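Enoyl-CoA hydratase (Mycobacterium thermoresistibile, PDB 3T3W) probably catalyses the hydration of enoyl-CoA thioesters in lipid metabolism, as a member of the crotonase-like family. Local coordinates at residues I22-S27 with N63-I68; A31-N36 with D50-A55; V67-A72 with A212-I217; Y109-R114 with A243-V248. All blocks are in the same frame, centred on the assembly; numbering follows the deposited sequence.

Contact 1: residues I22-S27 with N63-I68; sequences IDYDVS and NDVSVI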
loop_
_atom_site.group_PDB
_atom_site.type_symbol
_atom_site.label_atom_id
_atom_site.label_comp_id
_atom_site.label_asym_id
_atom_site.label_seq_id
_atom_site.Cartn_x
_atom_site.Cartn_y
_atom_site.Cartn_z
ATOM N N ILE F 22 -37.060 -10.125 9.130
ATOM C CA ILE F 22 -35.881 -10.919 9.573
ATOM C C ILE F 22 -36.316 -11.864 10.693
ATOM O O ILE F 22 -36.943 -11.412 11.675
ATOM C CB ILE F 22 -34.747 -10.014 10.110
ATOM C CG1 ILE F 22 -34.261 -9.035 9.032
ATOM C CG2 ILE F 22 -33.565 -10.873 10.651
ATOM C CD1 ILE F 22 -33.716 -9.694 7.755
ATOM N N ASP F 23 -36.019 -13.159 10.562
ATOM C CA ASP F 23 -36.184 -14.109 11.653
ATOM C C ASP F 23 -34.838 -14.297 12.338
ATOM O O ASP F 23 -33.810 -14.257 11.686
ATOM C CB ASP F 23 -36.711 -15.444 11.127
ATOM C CG ASP F 23 -38.190 -15.432 10.922
ATOM O OD1 ASP F 23 -38.897 -14.902 11.804
ATOM O OD2 ASP F 23 -38.655 -15.957 9.887
ATOM N N TYR F 24 -34.849 -14.480 13.650
ATOM C CA TYR F 24 -33.622 -14.569 14.433
ATOM C C TYR F 24 -33.786 -15.659 15.467
ATOM O O TYR F 24 -34.759 -15.653 16.233
ATOM C CB TYR F 24 -33.353 -13.239 15.114
ATOM C CG TYR F 24 -32.115 -13.168 15.946
ATOM C CD1 TYR F 24 -30.899 -12.874 15.385
ATOM C CD2 TYR F 24 -32.161 -13.346 17.321
ATOM C CE1 TYR F 24 -29.756 -12.772 16.157
ATOM C CE2 TYR F 24 -31.024 -13.256 18.105
ATOM C CZ TYR F 24 -29.819 -12.960 17.521
ATOM O OH TYR F 24 -28.688 -12.927 18.309
ATOM N N ASP F 25 -32.835 -16.584 15.521
ATOM C CA ASP F 25 -32.904 -17.727 16.476
ATOM C C ASP F 25 -31.516 -17.912 17.055
ATOM O O ASP F 25 -30.545 -17.887 16.303
ATOM C CB ASP F 25 -33.267 -19.046 15.752
ATOM C CG ASP F 25 -33.063 -20.303 16.636
ATOM O OD1 ASP F 25 -33.970 -20.493 17.455
ATOM O OD2 ASP F 25 -32.018 -21.072 16.565
ATOM N N VAL F 26 -31.418 -18.131 18.365
ATOM C CA VAL F 26 -30.166 -18.535 18.971
ATOM C C VAL F 26 -30.366 -19.904 19.612
ATOM O O VAL F 26 -31.241 -20.087 20.468
ATOM C CB VAL F 26 -29.689 -17.536 20.039
ATOM C CG1 VAL F 26 -28.468 -18.070 20.820
ATOM C CG2 VAL F 26 -29.413 -16.192 19.409
ATOM N N SER F 27 -29.556 -20.856 19.201
ATOM C CA SER F 27 -29.491 -22.146 19.884
ATOM C C SER F 27 -28.158 -22.823 19.639
ATOM O O SER F 27 -27.554 -22.635 18.584
ATOM C CB SER F 27 -30.642 -23.053 19.467
ATOM O OG SER F 27 -30.664 -23.208 18.080
ATOM N N ASN F 63 -23.102 -12.985 24.368
ATOM C CA ASN F 63 -22.034 -13.924 24.768
ATOM C C ASN F 63 -22.394 -15.396 24.648
ATOM O O ASN F 63 -21.509 -16.237 24.672
ATOM C CB ASN F 63 -21.589 -13.669 26.202
ATOM C CG ASN F 63 -21.008 -12.302 26.383
ATOM O OD1 ASN F 63 -20.450 -11.691 25.452
ATOM N ND2 ASN F 63 -21.145 -11.787 27.602
ATOM N N ASP F 64 -23.666 -15.729 24.537
ATOM C CA ASP F 64 -24.057 -17.107 24.250
ATOM C C ASP F 64 -23.962 -17.474 22.750
ATOM O O ASP F 64 -24.343 -18.567 22.393
ATOM C CB ASP F 64 -25.512 -17.382 24.686
ATOM C CG ASP F 64 -25.724 -17.277 26.201
ATOM O OD1 ASP F 64 -24.790 -17.514 26.987
ATOM O OD2 ASP F 64 -26.860 -16.938 26.577
ATOM N N VAL F 65 -23.511 -16.560 21.883
ATOM C CA VAL F 65 -23.391 -16.860 20.444
ATOM C C VAL F 65 -21.930 -16.938 20.125
ATOM O O VAL F 65 -21.201 -15.972 20.401
ATOM C CB VAL F 65 -24.022 -15.742 19.590
ATOM C CG1 VAL F 65 -23.722 -15.912 18.081
ATOM C CG2 VAL F 65 -25.539 -15.744 19.824
ATOM N N SER F 66 -21.513 -18.036 19.494
ATOM C CA SER F 66 -20.126 -18.186 18.996
ATOM C C SER F 66 -20.011 -18.038 17.468
ATOM O O SER F 66 -18.965 -17.602 16.971
ATOM C CB SER F 66 -19.537 -19.554 19.360
ATOM O OG SER F 66 -19.336 -19.687 20.766
ATOM N N VAL F 67 -21.076 -18.397 16.740
ATOM C CA VAL F 67 -21.072 -18.365 15.259
ATOM C C VAL F 67 -22.401 -17.813 14.762
ATOM O O VAL F 67 -23.466 -18.092 15.336
ATOM C CB VAL F 67 -20.851 -19.802 14.684
ATOM C CG1 VAL F 67 -20.855 -19.856 13.152
ATOM C CG2 VAL F 67 -19.513 -20.393 15.180
ATOM N N ILE F 68 -22.330 -17.087 13.661
ATOM C CA ILE F 68 -23.481 -16.493 13.010
ATOM C C ILE F 68 -23.687 -17.189 11.679
ATOM O O ILE F 68 -22.741 -17.345 10.877
ATOM C CB ILE F 68 -23.256 -14.994 12.773
ATOM C CG1 ILE F 68 -23.082 -14.287 14.136
ATOM C CG2 ILE F 68 -24.399 -14.399 11.912
ATOM C CD1 ILE F 68 -22.540 -12.856 14.126
#
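With CG1 anti to the backbone N in both V26 (chi1 172°) and V65 (chi1 171°), each valine puts its CG2 beside its own backbone N, and the two side chains meet at a slant. The meeting is uneven. V65 offers a single methyl, CG2, and V26 receives it with both of its own: V65 CG2 lies 3.9 Å from V26 CG1 and equally 3.9 Å from V26 CG2. The V26 side chain starts out toward 63-68, and its CG1 also comes within 4.4 Å of the carbonyl oxygen D64 O, a loose van der Waals approach. Y24 adds little here: its chi1 of -179° carries the phenol obliquely toward V65 until Y24 OH is 4.5 Å from V65 CG2, while the ring makes a cation-pi contact with R58 of helix 46-61. Strand 22-27 forms the outer edge of the sheet and pairs antiparallel with 30-35 in a beta hairpin; 67-72 runs parallel to 30-35 on its other flank. The V26-V65 pair therefore reaches past the middle strand, joining the edge strand to the turn that leads into 67-72, and V65 also packs on A31 of that strand. R29, in the hairpin turn, ties down the same approach by bonding to S66 OG and N63 O. Within the edge strand, S27 OG donates to D25 OD2 at 2.9 Å and meets the syn lone pair of the carboxylate, a local bond between alternate residues.

Contact 2: residues A31-N36 with D50-A55; sequences ATITLN and DELDAA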
loop_
_atom_site.group_PDB
_atom_site.type_symbol
_atom_site.label_atom_id
_atom_site.label_comp_id
_atom_site.label_asym_id
_atom_site.label_seq_id
_atom_site.Cartn_x
_atom_site.Cartn_y
_atom_site.Cartn_z
ATOM N N ALA F 31 -26.273 -18.197 16.200
ATOM C CA ALA F 31 -27.349 -17.253 15.873
ATOM C C ALA F 31 -27.649 -17.426 14.415
ATOM O O ALA F 31 -26.761 -17.214 13.574
ATOM C CB ALA F 31 -26.910 -15.807 16.120
ATOM N N THR F 32 -28.882 -17.819 14.108
ATOM C CA THR F 32 -29.301 -17.953 12.731
ATOM C C THR F 32 -30.192 -16.757 12.356
ATOM O O THR F 32 -31.259 -16.539 12.981
ATOM C CB THR F 32 -30.064 -19.261 12.499
ATOM O OG1 THR F 32 -29.224 -20.351 12.936
ATOM C CG2 THR F 32 -30.415 -19.404 11.026
ATOM N N ILE F 33 -29.707 -15.984 11.383
ATOM C CA ILE F 33 -30.393 -14.800 10.889
ATOM C C ILE F 33 -30.978 -15.176 9.525
ATOM O O ILE F 33 -30.239 -15.499 8.588
ATOM C CB ILE F 33 -29.410 -13.614 10.692
ATOM C CG1 ILE F 33 -28.665 -13.280 11.996
ATOM C CG2 ILE F 33 -30.129 -12.394 10.109
ATOM C CD1 ILE F 33 -27.550 -12.239 11.897
ATOM N N THR F 34 -32.303 -15.121 9.412
ATOM C CA THR F 34 -32.985 -15.487 8.198
ATOM C C THR F 34 -33.654 -14.299 7.505
ATOM O O THR F 34 -34.460 -13.592 8.127
ATOM C CB THR F 34 -34.071 -16.556 8.475
ATOM O OG1 THR F 34 -33.449 -17.747 8.958
ATOM C CG2 THR F 34 -34.860 -16.869 7.183
ATOM N N LEU F 35 -33.328 -14.090 6.228
ATOM C CA LEU F 35 -34.049 -13.159 5.363
ATOM C C LEU F 35 -35.407 -13.753 5.063
ATOM O O LEU F 35 -35.501 -14.803 4.461
ATOM C CB LEU F 35 -33.291 -12.920 4.065
ATOM C CG LEU F 35 -31.810 -12.516 4.163
ATOM C CD1 LEU F 35 -31.257 -12.315 2.734
ATOM C CD2 LEU F 35 -31.645 -11.287 5.045
ATOM N N ASN F 36 -36.461 -13.100 5.546
ATOM C CA ASN F 36 -37.817 -13.636 5.451
ATOM C C ASN F 36 -38.731 -12.680 4.681
ATOM O O ASN F 36 -39.778 -12.251 5.179
ATOM C CB ASN F 36 -38.375 -13.930 6.837
ATOM C CG ASN F 36 -39.654 -14.732 6.785
ATOM O OD1 ASN F 36 -39.847 -15.528 5.880
ATOM N ND2 ASN F 36 -40.567 -14.476 7.732
ATOM N N ASP F 50 -32.081 -2.183 7.872
ATOM C CA ASP F 50 -32.012 -1.762 9.288
ATOM C C ASP F 50 -32.265 -2.933 10.241
ATOM O O ASP F 50 -31.568 -3.100 11.250
ATOM C CB ASP F 50 -33.000 -0.640 9.608
ATOM C CG ASP F 50 -32.686 0.662 8.908
ATOM O OD1 ASP F 50 -31.578 0.851 8.372
ATOM O OD2 ASP F 50 -33.626 1.508 8.875
ATOM N N GLU F 51 -33.242 -3.772 9.902
ATOM C CA GLU F 51 -33.588 -4.901 10.738
ATOM C C GLU F 51 -32.470 -5.967 10.718
ATOM O O GLU F 51 -32.128 -6.596 11.748
ATOM C CB GLU F 51 -34.943 -5.460 10.267
ATOM C CG GLU F 51 -35.567 -6.439 11.186
ATOM C CD GLU F 51 -36.953 -6.954 10.755
ATOM O OE1 GLU F 51 -37.550 -6.410 9.800
ATOM O OE2 GLU F 51 -37.405 -7.938 11.399
ATOM N N LEU F 52 -31.891 -6.156 9.537
ATOM C CA LEU F 52 -30.785 -7.105 9.377
ATOM C C LEU F 52 -29.574 -6.617 10.166
ATOM O O LEU F 52 -28.897 -7.398 10.870
ATOM C CB LEU F 52 -30.422 -7.222 7.884
ATOM C CG LEU F 52 -29.242 -8.124 7.483
ATOM C CD1 LEU F 52 -29.411 -9.541 8.098
ATOM C CD2 LEU F 52 -29.052 -8.248 5.958
ATOM N N ASP F 53 -29.280 -5.315 10.071
ATOM C CA ASP F 53 -28.184 -4.741 10.868
ATOM C C ASP F 53 -28.383 -4.945 12.377
ATOM O O ASP F 53 -27.439 -5.302 13.127
ATOM C CB ASP F 53 -28.012 -3.256 10.565
ATOM C CG ASP F 53 -26.780 -2.681 11.222
ATOM O OD1 ASP F 53 -25.645 -3.202 11.045
ATOM O OD2 ASP F 53 -26.959 -1.716 11.961
ATOM N N ALA F 54 -29.619 -4.771 12.833
ATOM C CA ALA F 54 -29.929 -4.972 14.239
ATOM C C ALA F 54 -29.680 -6.418 14.672
ATOM O O ALA F 54 -29.230 -6.670 15.787
ATOM C CB ALA F 54 -31.386 -4.548 14.547
ATOM N N ALA F 55 -30.010 -7.373 13.792
ATOM C CA ALA F 55 -29.820 -8.803 14.035
ATOM C C ALA F 55 -28.311 -9.128 14.144
ATOM O O ALA F 55 -27.877 -9.865 15.038
ATOM C CB ALA F 55 -30.461 -9.627 12.891
#
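The peptide carbonyl of A55 presents one of its faces to I33: the terminal methyl I33 CD1 lies 3.9 Å from A55 C, and almost all of that separation is perpendicular to the carbonyl plane, so the methyl sits over the face. No other flat group takes part; the rest is aliphatic. I33 has CG1 anti to its carbonyl carbon (chi1 -57°), which sends the long branch toward A55 and frees CG2 to point at the helix as a second arm. That arm, I33 CG2, meets L52 CD1 at 3.6 Å, with the two side chains crossing at about a right angle, and it also touches A55 CB at 3.9 Å. L52 leaves the helix obliquely, but its end bends in to the strand, where CD1 meets I33 and both methyls lie near L35 CD2, the closer being L52 CD2 at 4.1 Å. The small A55 lets the strand come in, and the closest pair of CA atoms, those of I33 and A55, is 6.8 Å apart. All four residues are buried. The segment axes approach to 9.6 Å and run antiparallel at 173°, as expected when a helix returns over a sheet between two parallel strands. Strand 30-35, helix 46-61 and strand 67-72 form a beta-alpha-beta unit of the crotonase-like fold, with this contact as its first strand-helix interface. I22 of strand 22-27 packs on I33 and L35 on one flank, I68 and L70 of strand 67-72 reach I33 on the other, and L135 of helix 133-136 closes over L35 and L52.

Contact 3: residues V67-A72 with A212-I217; sequences VIVLRA and ALAGEI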
loop_
_atom_site.group_PDB
_atom_site.type_symbol
_atom_site.label_atom_id
_atom_site.label_comp_id
_atom_site.label_asym_id
_atom_site.label_seq_id
_atom_site.Cartn_x
_atom_site.Cartn_y
_atom_site.Cartn_z
ATOM N N VAL F 67 -21.076 -18.397 16.740
ATOM C CA VAL F 67 -21.072 -18.365 15.259
ATOM C C VAL F 67 -22.401 -17.813 14.762
ATOM O O VAL F 67 -23.466 -18.092 15.336
ATOM C CB VAL F 67 -20.851 -19.802 14.684
ATOM C CG1 VAL F 67 -20.855 -19.856 13.152
ATOM C CG2 VAL F 67 -19.513 -20.393 15.180
ATOM N N ILE F 68 -22.330 -17.087 13.661
ATOM C CA ILE F 68 -23.481 -16.493 13.010
ATOM C C ILE F 68 -23.687 -17.189 11.679
ATOM O O ILE F 68 -22.741 -17.345 10.877
ATOM C CB ILE F 68 -23.256 -14.994 12.773
ATOM C CG1 ILE F 68 -23.082 -14.287 14.136
ATOM C CG2 ILE F 68 -24.399 -14.399 11.912
ATOM C CD1 ILE F 68 -22.540 -12.856 14.126
ATOM N N VAL F 69 -24.925 -17.596 11.443
ATOM C CA VAL F 69 -25.351 -18.124 10.161
ATOM C C VAL F 69 -26.358 -17.162 9.526
ATOM O O VAL F 69 -27.347 -16.808 10.164
ATOM C CB VAL F 69 -25.974 -19.536 10.291
ATOM C CG1 VAL F 69 -26.649 -19.972 8.950
ATOM C CG2 VAL F 69 -24.948 -20.555 10.758
ATOM N N LEU F 70 -26.099 -16.759 8.271
ATOM C CA LEU F 70 -27.032 -15.938 7.485
ATOM C C LEU F 70 -27.623 -16.819 6.383
ATOM O O LEU F 70 -26.883 -17.418 5.578
ATOM C CB LEU F 70 -26.327 -14.745 6.857
ATOM C CG LEU F 70 -27.192 -13.876 5.926
ATOM C CD1 LEU F 70 -28.232 -13.125 6.788
ATOM C CD2 LEU F 70 -26.248 -12.942 5.154
ATOM N N ARG F 71 -28.945 -16.908 6.376
ATOM C CA ARG F 71 -29.675 -17.700 5.403
ATOM C C ARG F 71 -30.922 -16.950 4.943
ATOM O O ARG F 71 -31.225 -15.856 5.420
ATOM C CB ARG F 71 -30.043 -19.066 5.980
ATOM C CG ARG F 71 -30.949 -19.012 7.211
ATOM C CD ARG F 71 -31.366 -20.353 7.805
ATOM N NE ARG F 71 -32.112 -21.127 6.828
ATOM C CZ ARG F 71 -33.415 -20.954 6.572
ATOM N NH1 ARG F 71 -34.140 -20.034 7.221
ATOM N NH2 ARG F 71 -33.996 -21.692 5.642
ATOM N N ALA F 72 -31.676 -17.553 4.040
ATOM C CA ALA F 72 -32.802 -16.869 3.397
ATOM C C ALA F 72 -33.907 -17.877 3.087
ATOM O O ALA F 72 -33.617 -18.986 2.614
ATOM C CB ALA F 72 -32.359 -16.186 2.123
ATOM N N ALA F 212 -24.172 -27.754 10.390
ATOM C CA ALA F 212 -23.172 -28.720 10.862
ATOM C C ALA F 212 -21.788 -28.060 10.939
ATOM O O ALA F 212 -21.032 -28.248 11.902
ATOM C CB ALA F 212 -23.129 -29.959 9.950
ATOM N N LEU F 213 -21.460 -27.280 9.912
ATOM C CA LEU F 213 -20.223 -26.530 9.891
ATOM C C LEU F 213 -20.183 -25.492 11.029
ATOM O O LEU F 213 -19.187 -25.379 11.738
ATOM C CB LEU F 213 -20.033 -25.879 8.518
ATOM C CG LEU F 213 -18.842 -24.923 8.353
ATOM C CD1 LEU F 213 -17.549 -25.696 8.599
ATOM C CD2 LEU F 213 -18.870 -24.243 6.976
ATOM N N ALA F 214 -21.275 -24.752 11.218
ATOM C CA ALA F 214 -21.381 -23.781 12.319
ATOM C C ALA F 214 -21.152 -24.449 13.667
ATOM O O ALA F 214 -20.425 -23.934 14.507
ATOM C CB ALA F 214 -22.761 -23.099 12.274
ATOM N N GLY F 215 -21.740 -25.630 13.837
ATOM C CA GLY F 215 -21.562 -26.413 15.068
ATOM C C GLY F 215 -20.143 -26.837 15.346
ATOM O O GLY F 215 -19.708 -26.789 16.490
ATOM N N GLU F 216 -19.437 -27.238 14.301
ATOM C CA GLU F 216 -18.059 -27.631 14.435
ATOM C C GLU F 216 -17.219 -26.424 14.875
ATOM O O GLU F 216 -16.416 -26.542 15.799
ATOM C CB GLU F 216 -17.600 -28.247 13.121
ATOM C CG GLU F 216 -16.121 -28.306 12.878
ATOM C CD GLU F 216 -15.831 -28.677 11.446
ATOM O OE1 GLU F 216 -16.817 -28.798 10.697
ATOM O OE2 GLU F 216 -14.645 -28.864 11.084
ATOM N N ILE F 217 -17.446 -25.277 14.248
ATOM C CA ILE F 217 -16.705 -24.071 14.580
ATOM C C ILE F 217 -17.034 -23.554 15.983
ATOM O O ILE F 217 -16.151 -23.044 16.681
ATOM C CB ILE F 217 -16.945 -22.992 13.512
ATOM C CG1 ILE F 217 -16.372 -23.489 12.194
ATOM C CG2 ILE F 217 -16.316 -21.668 13.971
ATOM C CD1 ILE F 217 -16.672 -22.613 10.970
#
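V67 can be followed outward into the helix, where A214 and I217 receive it. Its CB is already 4.2 Å from the carbonyl oxygen A214 O, so contact begins at the root of the side chain. From there the branches divide: V67 CG1, anti to the backbone N (chi1 179°), comes against the methyl A214 CB at 3.9 Å, whereas V67 CG2 reaches I217 CG2 at 3.6 Å. That second methyl lies against A214 O as well, at 3.7 Å, so it fits between one residue's carbonyl and the next helical turn's side chain. V67 and I217 cross at about a right angle. I217 presents its CG2, the methyl anti to the backbone N, while its longer branch runs beside the N instead. Two residues along the strand, on the same side of the sheet, V69 contributes one methyl: V69 CG2 is 3.7 Å from A214 CB. A214 is thus met by both valines, and having no side chain beyond CB it lets the backbones close to 6.2 Å between V67 CA and A214 CA. The axes pass 8.7 Å apart at 167°, nearly antiparallel, with every touching residue buried. Between the valines, I68 turns to the other face of the sheet, where W56 and A59 of helix 46-61 receive it, so strand 67-72 is packed by helices on both faces. A214 spreads across the sheet, also touching I30 of strand 30-35 and I121 of strand 120-124. Helix 206-217 also meets a second subunit, L213 and E216 packing on T182 and I217 on F181 of that chain.

Contact 4: residues Y109-R114 with A243-V248; sequences YSLRWR and AAIQSV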
loop_
_atom_site.group_PDB
_atom_site.type_symbol
_atom_site.label_atom_id
_atom_site.label_comp_id
_atom_site.label_asym_id
_atom_site.label_seq_id
_atom_site.Cartn_x
_atom_site.Cartn_y
_atom_site.Cartn_z
ATOM N N TYR F 109 -22.948 -0.527 6.621
ATOM C CA TYR F 109 -23.541 -1.737 7.173
ATOM C C TYR F 109 -22.723 -2.952 6.786
ATOM O O TYR F 109 -22.410 -3.766 7.623
ATOM C CB TYR F 109 -24.962 -1.906 6.664
ATOM C CG TYR F 109 -26.061 -1.115 7.387
ATOM C CD1 TYR F 109 -25.782 -0.111 8.315
ATOM C CD2 TYR F 109 -27.406 -1.360 7.088
ATOM C CE1 TYR F 109 -26.807 0.617 8.940
ATOM C CE2 TYR F 109 -28.433 -0.634 7.719
ATOM C CZ TYR F 109 -28.139 0.347 8.627
ATOM O OH TYR F 109 -29.175 1.090 9.240
ATOM N N SER F 110 -22.393 -3.070 5.507
ATOM C CA SER F 110 -21.704 -4.260 5.014
ATOM C C SER F 110 -20.304 -4.352 5.654
ATOM O O SER F 110 -19.873 -5.441 6.045
ATOM C CB SER F 110 -21.649 -4.295 3.492
ATOM O OG SER F 110 -22.898 -4.623 2.900
ATOM N N LEU F 111 -19.602 -3.223 5.789
ATOM C CA LEU F 111 -18.306 -3.235 6.482
ATOM C C LEU F 111 -18.423 -3.605 7.965
ATOM O O LEU F 111 -17.607 -4.369 8.476
ATOM C CB LEU F 111 -17.567 -1.899 6.288
ATOM C CG LEU F 111 -16.860 -1.757 4.947
ATOM C CD1 LEU F 111 -16.400 -0.292 4.777
ATOM C CD2 LEU F 111 -15.663 -2.719 4.818
ATOM N N ARG F 112 -19.458 -3.116 8.634
ATOM C CA ARG F 112 -19.675 -3.444 10.006
ATOM C C ARG F 112 -19.889 -4.951 10.169
ATOM O O ARG F 112 -19.284 -5.570 11.058
ATOM C CB ARG F 112 -20.897 -2.695 10.557
ATOM C CG ARG F 112 -21.152 -3.101 11.973
ATOM C CD ARG F 112 -21.850 -2.040 12.747
ATOM N NE ARG F 112 -23.133 -1.617 12.233
ATOM C CZ ARG F 112 -23.400 -0.392 11.776
ATOM N NH1 ARG F 112 -24.639 -0.060 11.431
ATOM N NH2 ARG F 112 -22.439 0.515 11.651
ATOM N N TRP F 113 -20.677 -5.563 9.289
ATOM C CA TRP F 113 -20.889 -7.025 9.388
ATOM C C TRP F 113 -19.597 -7.805 9.140
ATOM O O TRP F 113 -19.292 -8.790 9.849
ATOM C CB TRP F 113 -21.947 -7.459 8.405
ATOM C CG TRP F 113 -23.230 -6.697 8.557
ATOM C CD1 TRP F 113 -23.737 -6.055 9.689
ATOM C CD2 TRP F 113 -24.200 -6.450 7.497
ATOM N NE1 TRP F 113 -24.951 -5.436 9.392
ATOM C CE2 TRP F 113 -25.280 -5.663 8.089
ATOM C CE3 TRP F 113 -24.261 -6.796 6.154
ATOM C CZ2 TRP F 113 -26.368 -5.229 7.334
ATOM C CZ3 TRP F 113 -25.356 -6.362 5.406
ATOM C CH2 TRP F 113 -26.392 -5.597 5.993
ATOM N N ARG F 114 -18.845 -7.365 8.138
ATOM C CA ARG F 114 -17.551 -7.923 7.819
ATOM C C ARG F 114 -16.660 -8.012 9.056
ATOM O O ARG F 114 -15.915 -8.999 9.214
ATOM C CB ARG F 114 -16.887 -7.112 6.692
ATOM C CG ARG F 114 -15.567 -7.663 6.169
ATOM C CD ARG F 114 -14.371 -6.963 6.795
ATOM N NE ARG F 114 -13.137 -7.303 6.068
ATOM C CZ ARG F 114 -11.931 -6.820 6.379
ATOM N NH1 ARG F 114 -11.785 -6.004 7.434
ATOM N NH2 ARG F 114 -10.888 -7.172 5.620
ATOM N N ALA F 243 -9.203 0.511 1.979
ATOM C CA ALA F 243 -8.945 1.665 1.096
ATOM C C ALA F 243 -9.581 1.463 -0.299
ATOM O O ALA F 243 -10.153 2.402 -0.851
ATOM C CB ALA F 243 -7.421 1.941 0.962
ATOM N N ALA F 244 -9.526 0.254 -0.838
ATOM C CA ALA F 244 -10.064 -0.036 -2.166
ATOM C C ALA F 244 -11.575 0.017 -2.160
ATOM O O ALA F 244 -12.222 0.563 -3.080
ATOM C CB ALA F 244 -9.555 -1.401 -2.684
ATOM N N ILE F 245 -12.183 -0.515 -1.104
ATOM C CA ILE F 245 -13.650 -0.443 -0.959
ATOM C C ILE F 245 -14.139 1.018 -0.922
ATOM O O ILE F 245 -15.093 1.399 -1.585
ATOM C CB ILE F 245 -14.095 -1.170 0.336
ATOM C CG1 ILE F 245 -13.963 -2.698 0.160
ATOM C CG2 ILE F 245 -15.544 -0.794 0.672
ATOM C CD1 ILE F 245 -15.004 -3.312 -0.764
ATOM N N GLN F 246 -13.439 1.856 -0.174
ATOM C CA GLN F 246 -13.762 3.269 -0.133
ATOM C C GLN F 246 -13.589 3.935 -1.512
ATOM O O GLN F 246 -14.446 4.757 -1.947
ATOM C CB GLN F 246 -12.965 3.977 0.966
ATOM C CG GLN F 246 -13.246 3.514 2.398
ATOM C CD GLN F 246 -14.679 3.711 2.832
ATOM O OE1 GLN F 246 -15.372 4.630 2.373
ATOM N NE2 GLN F 246 -15.137 2.860 3.767
ATOM N N SER F 247 -12.506 3.583 -2.213
ATOM C CA SER F 247 -12.252 4.135 -3.530
ATOM C C SER F 247 -13.367 3.805 -4.503
ATOM O O SER F 247 -13.858 4.699 -5.243
ATOM C CB SER F 247 -10.904 3.643 -4.061
ATOM O OG SER F 247 -10.452 4.442 -5.122
ATOM N N VAL F 248 -13.787 2.541 -4.530
ATOM C CA VAL F 248 -14.769 2.124 -5.513
ATOM C C VAL F 248 -16.144 2.689 -5.181
ATOM O O VAL F 248 -16.937 2.976 -6.074
ATOM C CB VAL F 248 -14.778 0.585 -5.731
ATOM C CG1 VAL F 248 -15.814 0.234 -6.795
ATOM C CG2 VAL F 248 -13.376 0.124 -6.185
#
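L111 projects from helix 95-115 toward 243-248 and overlaps, with one methyl, the amide end of Q246: L111 CD1 lies 3.5 Å from Q246 NE2. The methyl sits beyond the nitrogen and somewhat out of the amide plane, so it approaches nearer to the rim of the amide than to its face. An extended leucine (chi2 169°) supplies the reach. Q246 does the opposite, folding at chi2 (-61°) so that its end comes in toward L111 although its CB sets out obliquely. The same L111 CD1 has a looser apolar neighbour in I245 CG2, at 4.2 Å. The helices stand well apart here, with L111 CA and I245 CA 9.2 Å from each other, and long side chains bridge the gap; L107, one turn before L111, also packs on I245 and Q246, and Y164 lies against L111. Both helices carry ligands of the bound zinc ion, E102 on 95-115 and H252 with H256 on 241-263, joined by E163; the I245 side chain is about 13 Å from the metal. Q246 OE1 is hydrogen-bonded to R230 of a third subunit, which probably sets the rotation of the amide and leaves NE2 facing the leucine. The approach of L111 to NE2 is therefore a methyl against a polar atom: the hydrogen bond of OE1 goes to another subunit, while toward 109-114 the amide makes only van der Waals contact.

In the fold
Contacts 1, 2 and 3 all belong to one sheet: strand 67-72 serves both 1 and 3, and main-chain bonds such as I33 N to V69 O join 2 to 3. Contact 1 lies at the sheet's edge, partly open to solvent, with a small valine pair; contacts 2 and 3 are fully buried strand-on-helix interfaces on opposite faces, aliphatic in both. Contact 4 is also buried but joins two helices, and it includes a glutamine amide whose oxygen bonds to another subunit. It connects back to contact 2 through polar bonds, Y109 OH to D50 OD1 and W113 NE1 to D53 OD1, whereas contacts 1 and 3 stay about 7 Å from it at their nearest atoms.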